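Local coordinates for protein cystathionine gamma-lyase (Saccharomyces cerevisiae, PDB 1N8P) that is a pyridoxal-5'-phosphate-dependent enzyme of the Cys/Met metabolism family, assembled from four copies of its chain and holding pyridoxal-5'-phosphate between subunits, at residues A75-S80 with I234-S239; A84-S89 with E225-L230. All blocks are in the same frame, centred on the assembly; numbering follows the deposited sequence.

Contact 1 (A75-S80 with I234-S239); sequences AFSSGS and IGAIPS. With PLP (pyridoxal-5'-phosphate), chain E.
Ser77 N donates a hydrogen bond of 3.0 Å to Ala236 O, joining the turn that leads from strand 72-76 into helix 79-88, whose start binds the phosphate, to the loop after helix 221-234 in this fold type I member of the aminotransferase clan. The donor stands above the carbonyl plane, 50° out of it. Ala236 is the centre of an inverse gamma turn, and its O also lies in the plane of the Phe76 ring at the CD2 edge, 3.6 Å from CD2. With chi1 at -47°, Ser77 OG sits anti to its carbonyl carbon, 3.8 Å from Ala236 CB; its bond to Ile237 O is weak and unsettled, and its stronger partner is Ser77 OG of the second subunit. Pro238 packs its ring carbons against the strand end: CG reaches Ala75 CB at 3.8 Å, while CB meets Phe76 O. Further on, Ser78 OG caps Ala81 N at the start of helix 79-88 and also bonds Gly235 O of the second subunit. The helix N-terminus receives the pyridoxal-5'-phosphate: Gly79 N points almost straight at O1P (175°), and O3P is gripped twice by Ser80, through N and through OG, each 2.9 Å from it.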
loop_
_atom_site.group_PDB
_atom_site.type_symbol
_atom_site.label_atom_id
_atom_site.label_comp_id
_atom_site.label_asym_id
_atom_site.label_seq_id
_atom_site.Cartn_x
_atom_site.Cartn_y
_atom_site.Cartn_z
ATOM N N ALA A 75 -16.902 11.230 -1.893
ATOM C CA ALA A 75 -15.502 11.590 -1.797
ATOM C C ALA A 75 -15.008 11.940 -3.167
ATOM O O ALA A 75 -15.612 11.560 -4.156
ATOM C CB ALA A 75 -14.713 10.458 -1.238
ATOM N N PHE A 76 -13.926 12.707 -3.210
ATOM C CA PHE A 76 -13.295 13.126 -4.462
ATOM C C PHE A 76 -11.767 13.202 -4.280
ATOM O O PHE A 76 -11.257 13.085 -3.157
ATOM C CB PHE A 76 -13.829 14.492 -4.915
ATOM C CG PHE A 76 -15.321 14.524 -5.159
ATOM C CD1 PHE A 76 -16.203 14.864 -4.131
ATOM C CD2 PHE A 76 -15.844 14.227 -6.423
ATOM C CE1 PHE A 76 -17.585 14.910 -4.358
ATOM C CE2 PHE A 76 -17.230 14.275 -6.661
ATOM C CZ PHE A 76 -18.100 14.615 -5.629
ATOM N N SER A 77 -11.042 13.394 -5.381
ATOM C CA SER A 77 -9.583 13.481 -5.357
ATOM C C SER A 77 -9.056 14.463 -4.318
ATOM O O SER A 77 -8.131 14.174 -3.591
ATOM C CB SER A 77 -9.086 13.918 -6.712
ATOM O OG SER A 77 -9.698 13.176 -7.747
ATOM N N SER A 78 -9.669 15.623 -4.222
ATOM C CA SER A 78 -9.204 16.640 -3.283
ATOM C C SER A 78 -10.343 17.513 -2.790
ATOM O O SER A 78 -11.469 17.413 -3.289
ATOM C CB SER A 78 -8.164 17.574 -3.959
ATOM O OG SER A 78 -8.455 17.844 -5.333
ATOM N N GLY A 79 -10.058 18.353 -1.797
ATOM C CA GLY A 79 -11.071 19.288 -1.367
ATOM C C GLY A 79 -11.374 20.034 -2.654
ATOM O O GLY A 79 -12.514 20.076 -3.093
ATOM N N SER A 80 -10.331 20.570 -3.292
ATOM C CA SER A 80 -10.462 21.316 -4.535
ATOM C C SER A 80 -11.377 20.705 -5.586
ATOM O O SER A 80 -12.146 21.422 -6.228
ATOM C CB SER A 80 -9.084 21.539 -5.153
ATOM O OG SER A 80 -8.292 22.278 -4.264
ATOM N N ILE A 234 -16.959 13.137 -14.579
ATOM C CA ILE A 234 -15.705 13.882 -14.678
ATOM C C ILE A 234 -14.563 12.996 -14.188
ATOM O O ILE A 234 -13.417 13.186 -14.576
ATOM C CB ILE A 234 -15.721 15.156 -13.824
ATOM C CG1 ILE A 234 -15.815 14.760 -12.338
ATOM C CG2 ILE A 234 -16.857 16.078 -14.285
ATOM C CD1 ILE A 234 -15.542 15.870 -11.360
ATOM N N GLY A 235 -14.887 12.040 -13.320
ATOM C CA GLY A 235 -13.893 11.118 -12.794
ATOM C C GLY A 235 -12.902 11.598 -11.734
ATOM O O GLY A 235 -11.932 10.906 -11.437
ATOM N N ALA A 236 -13.116 12.777 -11.162
ATOM C CA ALA A 236 -12.214 13.277 -10.131
ATOM C C ALA A 236 -12.461 12.484 -8.860
ATOM O O ALA A 236 -12.786 13.045 -7.810
ATOM C CB ALA A 236 -12.479 14.723 -9.887
ATOM N N ILE A 237 -12.301 11.170 -8.952
ATOM C CA ILE A 237 -12.549 10.299 -7.811
ATOM C C ILE A 237 -11.312 9.932 -7.051
ATOM O O ILE A 237 -10.219 9.898 -7.596
ATOM C CB ILE A 237 -13.241 9.021 -8.253
ATOM C CG1 ILE A 237 -12.607 8.546 -9.567
ATOM C CG2 ILE A 237 -14.759 9.275 -8.384
ATOM C CD1 ILE A 237 -13.126 7.217 -10.071
ATOM N N PRO A 238 -11.477 9.630 -5.761
ATOM C CA PRO A 238 -10.367 9.264 -4.892
ATOM C C PRO A 238 -9.990 7.849 -5.225
ATOM O O PRO A 238 -10.739 7.179 -5.919
ATOM C CB PRO A 238 -10.987 9.398 -3.512
ATOM C CG PRO A 238 -12.391 8.843 -3.739
ATOM C CD PRO A 238 -12.778 9.450 -5.075
ATOM N N SER A 239 -8.857 7.369 -4.737
ATOM C CA SER A 239 -8.477 6.008 -5.046
ATOM C C SER A 239 -8.959 5.097 -3.934
ATOM O O SER A 239 -9.218 5.555 -2.816
ATOM C CB SER A 239 -6.972 5.898 -5.196
ATOM O OG SER A 239 -6.429 5.112 -4.149
HETATM N N1 PLP E . -9.854 24.118 1.970
HETATM C C2 PLP E . -9.363 24.315 3.244
HETATM C C2A PLP E . -10.284 25.094 4.177
HETATM C C3 PLP E . -8.017 23.739 3.532
HETATM O O3 PLP E . -7.640 23.952 4.816
HETATM C C4 PLP E . -7.294 23.038 2.520
HETATM C C4A PLP E . -5.921 22.496 2.801
HETATM C C5 PLP E . -7.950 22.904 1.188
HETATM C C6 PLP E . -9.205 23.441 0.958
HETATM C C5A PLP E . -7.228 22.080 0.110
HETATM O O4P PLP E . -7.610 20.717 0.084
HETATM P P PLP E . -7.022 19.768 -1.010
HETATM O O1P PLP E . -7.447 18.460 -0.574
HETATM O O2P PLP E . -5.518 19.938 -0.951
HETATM O O3P PLP E . -7.591 20.288 -2.243
#

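Contact 2 (A84-S89 with E225-L230); sequences ATILQS and ERLQFL
Thr85 turns toward Leu230, and its methyl does the touching: CG2, anti to the backbone N, lies 3.6 Å from Leu230 CB and 3.7 Å from Leu227 O. The two side chains pass each other, running in opposite senses. Thr85 OG1 is instead hydrogen-bonded to Ala81 O one turn back. Ile86 leaves its backbone facing away from helix 225-230 and packs on Leu141, Trp143, Ile196 and Val198 of the sheet, but its CA still meets Leu227 CD1 at 4.0 Å. This is helix-helix packing beside the large mixed sheet of the pyridoxal-5'-phosphate-binding fold: the short segments 84-88 and 225-230 cross at 112° with their axes 9.5 Å apart, and Leu227 reaches on to Leu74 and Ile196 of the strands. Gln88 has chi1 at 74°, which places CG between the backbone N and the carbonyl carbon; that CG packs against both methyls of Leu230, CD1 and CD2, each 3.6 Å away. Beyond CG the chain is extended, and OE1 lies beside Leu230 CD2, while the residue also packs on Asn115 of the second subunit. At Ser89 the two leucines converge, for CB lies near both Leu230 CD1 and Leu227 CD1, the latter at 3.5 Å. Ser89 OG turns back to donate a 2.8 Å hydrogen bond to Ile86 O, with the donor tilted 29° from the carbonyl plane. At the outer margin the exposed Arg226, its chain bent at chi3, brings NH2 to 3.9 Å from Ser89 O, which lies at the guanidinium edge, near its plane.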
loop_
_atom_site.group_PDB
_atom_site.type_symbol
_atom_site.label_atom_id
_atom_site.label_comp_id
_atom_site.label_asym_id
_atom_site.label_seq_id
_atom_site.Cartn_x
_atom_site.Cartn_y
_atom_site.Cartn_z
ATOM N N ALA A 84 -14.939 21.966 -6.892
ATOM C CA ALA A 84 -15.060 22.026 -8.340
ATOM C C ALA A 84 -16.327 21.390 -8.856
ATOM O O ALA A 84 -16.990 21.948 -9.726
ATOM C CB ALA A 84 -13.846 21.375 -9.003
ATOM N N THR A 85 -16.650 20.216 -8.338
ATOM C CA THR A 85 -17.843 19.522 -8.766
ATOM C C THR A 85 -19.049 20.374 -8.390
ATOM O O THR A 85 -20.019 20.454 -9.141
ATOM C CB THR A 85 -17.923 18.147 -8.099
ATOM O OG1 THR A 85 -16.718 17.444 -8.404
ATOM C CG2 THR A 85 -19.143 17.339 -8.602
ATOM N N ILE A 86 -18.976 21.031 -7.238
ATOM C CA ILE A 86 -20.081 21.861 -6.803
ATOM C C ILE A 86 -20.254 23.084 -7.719
ATOM O O ILE A 86 -21.378 23.453 -8.071
ATOM C CB ILE A 86 -19.895 22.342 -5.354
ATOM C CG1 ILE A 86 -19.778 21.149 -4.402
ATOM C CG2 ILE A 86 -21.096 23.194 -4.945
ATOM C CD1 ILE A 86 -19.682 21.558 -2.886
ATOM N N LEU A 87 -19.159 23.712 -8.117
ATOM C CA LEU A 87 -19.285 24.856 -8.979
ATOM C C LEU A 87 -19.732 24.496 -10.397
ATOM O O LEU A 87 -20.425 25.273 -11.046
ATOM C CB LEU A 87 -17.972 25.614 -9.025
ATOM C CG LEU A 87 -17.570 26.262 -7.704
ATOM C CD1 LEU A 87 -16.156 26.788 -7.803
ATOM C CD2 LEU A 87 -18.509 27.392 -7.365
ATOM N N GLN A 88 -19.348 23.326 -10.895
ATOM C CA GLN A 88 -19.727 22.959 -12.253
ATOM C C GLN A 88 -21.126 22.371 -12.294
ATOM O O GLN A 88 -21.662 22.125 -13.368
ATOM C CB GLN A 88 -18.703 21.984 -12.858
ATOM C CG GLN A 88 -18.749 20.559 -12.332
ATOM C CD GLN A 88 -17.416 19.814 -12.519
ATOM O OE1 GLN A 88 -17.347 18.587 -12.368
ATOM N NE2 GLN A 88 -16.350 20.557 -12.835
ATOM N N SER A 89 -21.714 22.148 -11.123
ATOM C CA SER A 89 -23.064 21.615 -11.050
ATOM C C SER A 89 -24.000 22.816 -11.145
ATOM O O SER A 89 -25.223 22.663 -11.279
ATOM C CB SER A 89 -23.309 20.861 -9.724
ATOM O OG SER A 89 -23.511 21.739 -8.620
ATOM N N GLU A 225 -27.687 13.561 -6.076
ATOM C CA GLU A 225 -27.680 12.758 -7.316
ATOM C C GLU A 225 -27.104 13.459 -8.545
ATOM O O GLU A 225 -26.575 12.819 -9.441
ATOM C CB GLU A 225 -29.096 12.271 -7.612
ATOM C CG GLU A 225 -29.587 11.202 -6.651
ATOM C CD GLU A 225 -31.030 10.844 -6.902
ATOM O OE1 GLU A 225 -31.445 10.893 -8.077
ATOM O OE2 GLU A 225 -31.746 10.511 -5.934
ATOM N N ARG A 226 -27.245 14.773 -8.602
ATOM C CA ARG A 226 -26.673 15.551 -9.690
ATOM C C ARG A 226 -25.158 15.477 -9.449
ATOM O O ARG A 226 -24.397 14.999 -10.299
ATOM C CB ARG A 226 -27.134 17.009 -9.600
ATOM C CG ARG A 226 -28.496 17.284 -10.206
ATOM C CD ARG A 226 -29.170 18.495 -9.569
ATOM N NE ARG A 226 -28.310 19.669 -9.428
ATOM C CZ ARG A 226 -28.581 20.675 -8.599
ATOM N NH1 ARG A 226 -29.685 20.640 -7.851
ATOM N NH2 ARG A 226 -27.747 21.708 -8.498
ATOM N N LEU A 227 -24.749 15.935 -8.259
ATOM C CA LEU A 227 -23.351 15.947 -7.830
ATOM C C LEU A 227 -22.646 14.588 -8.004
ATOM O O LEU A 227 -21.473 14.538 -8.375
ATOM C CB LEU A 227 -23.279 16.409 -6.369
ATOM C CG LEU A 227 -22.516 17.697 -5.992
ATOM C CD1 LEU A 227 -22.589 18.749 -7.080
ATOM C CD2 LEU A 227 -23.101 18.244 -4.703
ATOM N N GLN A 228 -23.333 13.485 -7.729
ATOM C CA GLN A 228 -22.708 12.181 -7.925
ATOM C C GLN A 228 -22.581 11.950 -9.433
ATOM O O GLN A 228 -21.670 11.238 -9.890
ATOM C CB GLN A 228 -23.558 11.065 -7.314
ATOM C CG GLN A 228 -23.326 9.697 -7.938
ATOM C CD GLN A 228 -24.268 8.633 -7.392
ATOM O OE1 GLN A 228 -24.031 8.056 -6.334
ATOM N NE2 GLN A 228 -25.352 8.380 -8.113
ATOM N N PHE A 229 -23.498 12.548 -10.209
ATOM C CA PHE A 229 -23.452 12.381 -11.652
ATOM C C PHE A 229 -22.125 12.969 -12.091
ATOM O O PHE A 229 -21.246 12.235 -12.504
ATOM C CB PHE A 229 -24.617 13.091 -12.368
ATOM C CG PHE A 229 -24.574 12.949 -13.885
ATOM C CD1 PHE A 229 -25.151 11.855 -14.522
ATOM C CD2 PHE A 229 -23.909 13.892 -14.670
ATOM C CE1 PHE A 229 -25.065 11.702 -15.912
ATOM C CE2 PHE A 229 -23.821 13.737 -16.059
ATOM C CZ PHE A 229 -24.398 12.642 -16.677
ATOM N N LEU A 230 -21.974 14.285 -11.976
ATOM C CA LEU A 230 -20.720 14.943 -12.350
ATOM C C LEU A 230 -19.520 14.087 -11.922
ATOM O O LEU A 230 -18.571 13.890 -12.696
ATOM C CB LEU A 230 -20.613 16.317 -11.678
ATOM C CG LEU A 230 -21.475 17.446 -12.240
ATOM C CD1 LEU A 230 -21.525 18.589 -11.274
ATOM C CD2 LEU A 230 -20.897 17.918 -13.566
#

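The centres of contacts 1 and 2 lie about 11 Å apart, on the same side of the chain's centre. Both use helix 79-88: contact 1 takes its first two residues, contact 2 its later part. Segments follow in the order 75-80, 84-89, 225-230, 234-239, with contact 2 nested inside the loop closed by contact 1, and helix 221-234 leads from one to the other. They meet directly where Ile234 packs on Gln88 and on Thr85, and where Phe76 CE2 approaches Thr85 OG1. The helix that presents its N-terminus to the phosphate of pyridoxal-5'-phosphate thus packs farther along on helix 221-234, whose following loop returns to strand 72-76 at the subunit interface.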